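Peroxiredoxin (PDB 6TSB) probably combines peroxiredoxin and chitinase activities in one spore coat protein, of which this chain is the family 18 glycoside hydrolase part. Local coordinates at residues G133-W138 / W174-G179. Numbering follows the deposited sequence.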
loop_
_atom_site.group_PDB
_atom_site.type_symbol
_atom_site.label_atom_id
_atom_site.label_comp_id
_atom_site.label_asym_id
_atom_site.label_seq_id
_atom_site.Cartn_x
_atom_site.Cartn_y
_atom_site.Cartn_z
ATOM N N GLY A 133 1.022 -37.642 15.055
ATOM C CA GLY A 133 -0.396 -37.993 15.154
ATOM C C GLY A 133 -1.136 -37.726 13.869
ATOM O O GLY A 133 -0.538 -37.827 12.802
ATOM N N ILE A 134 -2.405 -37.365 13.985
ATOM C CA ILE A 134 -3.355 -37.446 12.846
ATOM C C ILE A 134 -4.290 -36.240 12.879
ATOM O O ILE A 134 -4.575 -35.699 13.982
ATOM C CB ILE A 134 -4.086 -38.820 12.868
ATOM C CG1 ILE A 134 -4.534 -39.227 11.465
ATOM C CG2 ILE A 134 -5.238 -38.889 13.870
ATOM C CD1 ILE A 134 -3.448 -39.942 10.693
ATOM N N ASP A 135 -4.750 -35.849 11.700
ATOM C CA ASP A 135 -5.710 -34.747 11.511
ATOM C C ASP A 135 -6.874 -35.336 10.731
ATOM O O ASP A 135 -6.587 -36.061 9.756
ATOM C CB ASP A 135 -5.035 -33.582 10.784
ATOM C CG ASP A 135 -5.957 -32.383 10.605
ATOM O OD1 ASP A 135 -6.546 -31.967 11.606
ATOM O OD2 ASP A 135 -6.071 -31.874 9.471
ATOM N N ILE A 136 -8.121 -35.045 11.106
ATOM C CA ILE A 136 -9.293 -35.630 10.388
ATOM C C ILE A 136 -9.970 -34.550 9.577
ATOM O O ILE A 136 -10.320 -33.541 10.161
ATOM C CB ILE A 136 -10.231 -36.306 11.387
ATOM C CG1 ILE A 136 -9.471 -37.348 12.212
ATOM C CG2 ILE A 136 -11.436 -36.891 10.668
ATOM C CD1 ILE A 136 -8.962 -38.508 11.403
ATOM N N ASP A 137 -10.071 -34.716 8.260
ATOM C CA ASP A 137 -10.621 -33.683 7.346
ATOM C C ASP A 137 -11.872 -34.224 6.667
ATOM O O ASP A 137 -11.913 -34.298 5.442
ATOM C CB ASP A 137 -9.648 -33.178 6.286
ATOM C CG ASP A 137 -8.461 -32.412 6.840
ATOM O OD1 ASP A 137 -8.017 -32.769 7.946
ATOM O OD2 ASP A 137 -7.976 -31.472 6.135
ATOM N N TRP A 138 -12.914 -34.424 7.459
ATOM C CA TRP A 138 -14.263 -34.770 6.956
ATOM C C TRP A 138 -14.993 -33.475 6.583
ATOM O O TRP A 138 -15.224 -32.637 7.488
ATOM C CB TRP A 138 -14.949 -35.594 8.043
ATOM C CG TRP A 138 -16.257 -36.197 7.670
ATOM C CD1 TRP A 138 -16.975 -36.036 6.522
ATOM C CD2 TRP A 138 -17.040 -37.023 8.537
ATOM N NE1 TRP A 138 -18.138 -36.747 6.603
ATOM C CE2 TRP A 138 -18.199 -37.372 7.826
ATOM C CE3 TRP A 138 -16.836 -37.542 9.821
ATOM C CZ2 TRP A 138 -19.185 -38.189 8.388
ATOM C CZ3 TRP A 138 -17.796 -38.363 10.368
ATOM C CH2 TRP A 138 -18.961 -38.673 9.663
ATOM N N TRP A 174 -1.058 -36.368 18.785
ATOM C CA TRP A 174 -1.862 -35.245 18.287
ATOM C C TRP A 174 -3.073 -35.819 17.572
ATOM O O TRP A 174 -2.935 -36.710 16.716
ATOM C CB TRP A 174 -0.988 -34.385 17.394
ATOM C CG TRP A 174 -1.664 -33.444 16.455
ATOM C CD1 TRP A 174 -2.667 -33.689 15.561
ATOM C CD2 TRP A 174 -1.236 -32.102 16.233
ATOM N NE1 TRP A 174 -2.917 -32.567 14.819
ATOM C CE2 TRP A 174 -2.037 -31.583 15.197
ATOM C CE3 TRP A 174 -0.243 -31.304 16.811
ATOM C CZ2 TRP A 174 -1.883 -30.276 14.743
ATOM C CZ3 TRP A 174 -0.083 -30.023 16.345
ATOM C CH2 TRP A 174 -0.887 -29.519 15.321
ATOM N N LEU A 175 -4.235 -35.312 17.942
ATOM C CA LEU A 175 -5.455 -35.553 17.167
ATOM C C LEU A 175 -6.062 -34.183 16.918
ATOM O O LEU A 175 -6.134 -33.420 17.868
ATOM C CB LEU A 175 -6.377 -36.462 17.988
ATOM C CG LEU A 175 -7.791 -36.615 17.430
ATOM C CD1 LEU A 175 -7.754 -37.124 16.003
ATOM C CD2 LEU A 175 -8.616 -37.545 18.305
ATOM N N SER A 176 -6.456 -33.894 15.686
ATOM C CA SER A 176 -7.034 -32.601 15.302
ATOM C C SER A 176 -8.120 -32.857 14.267
ATOM O O SER A 176 -8.156 -33.925 13.679
ATOM C CB SER A 176 -5.974 -31.641 14.799
ATOM O OG SER A 176 -5.363 -32.103 13.583
ATOM N N VAL A 177 -8.977 -31.880 14.085
ATOM C CA VAL A 177 -10.149 -31.954 13.191
ATOM C C VAL A 177 -10.104 -30.648 12.433
ATOM O O VAL A 177 -9.863 -29.623 13.068
ATOM C CB VAL A 177 -11.419 -32.099 14.042
ATOM C CG1 VAL A 177 -12.686 -31.795 13.253
ATOM C CG2 VAL A 177 -11.468 -33.478 14.683
ATOM N N ALA A 178 -10.249 -30.717 11.126
ATOM C CA ALA A 178 -10.392 -29.554 10.240
ATOM C C ALA A 178 -11.880 -29.291 10.106
ATOM O O ALA A 178 -12.585 -30.244 9.714
ATOM C CB ALA A 178 -9.778 -29.835 8.884
ATOM N N GLY A 179 -12.311 -28.063 10.405
ATOM C CA GLY A 179 -13.706 -27.632 10.218
ATOM C C GLY A 179 -13.856 -26.123 10.133
ATOM O O GLY A 179 -12.846 -25.426 10.162
HETATM O O HOH W 1 -13.037 -33.464 10.078
HETATM O O HOH W 2 -15.060 -31.451 10.075
#
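Asp135 and Ser176 meet on the barrel-interior face of two parallel neighbouring strands, 133-137 and 174-179. Ser176 OG sits between its backbone N and carbonyl carbon (chi1 65°), and Asp135 CG is anti to its backbone N (chi1 -178°), which brings OD1 toward the serine. Ser176 OG donates to Asp135 OD1, modelled at a doubtfully short 2.3 Å, and accepts from Trp174 NE1 at 2.8 Å. Ile134 O lies in the plane of the Trp174 ring, at its edge, 3.2 Å from Trp174 CD1. Further along, the Asp137 carboxylate lies against the methyl of Ala178, Asp137 CG to Ala178 CB 3.5 Å. On the opposite face, Leu175 CD1 touches Ile134 CG2 at 3.7 Å, while Val177 packs on helix 154-169, which links the strands in a right-handed beta-alpha-beta crossover. Ile134 and Ile136 each give N-H and C=O to the neighbouring strand, ending with Ala178 N to Ile136 O at 3.0 Å. Beyond it, water 1 accepts from Trp138 N at 2.8 Å. Asp135 and Asp137 belong to the DxxDxDxE signature of family 18 chitinases. Tyr41 OH binds Asp135 OD2, so with Ser176 on OD1 both carboxylate oxygens are engaged; the Trp174-Ser176-Asp135 hydrogen-bond chain probably restricts this carboxylate's rotation beside Asp137.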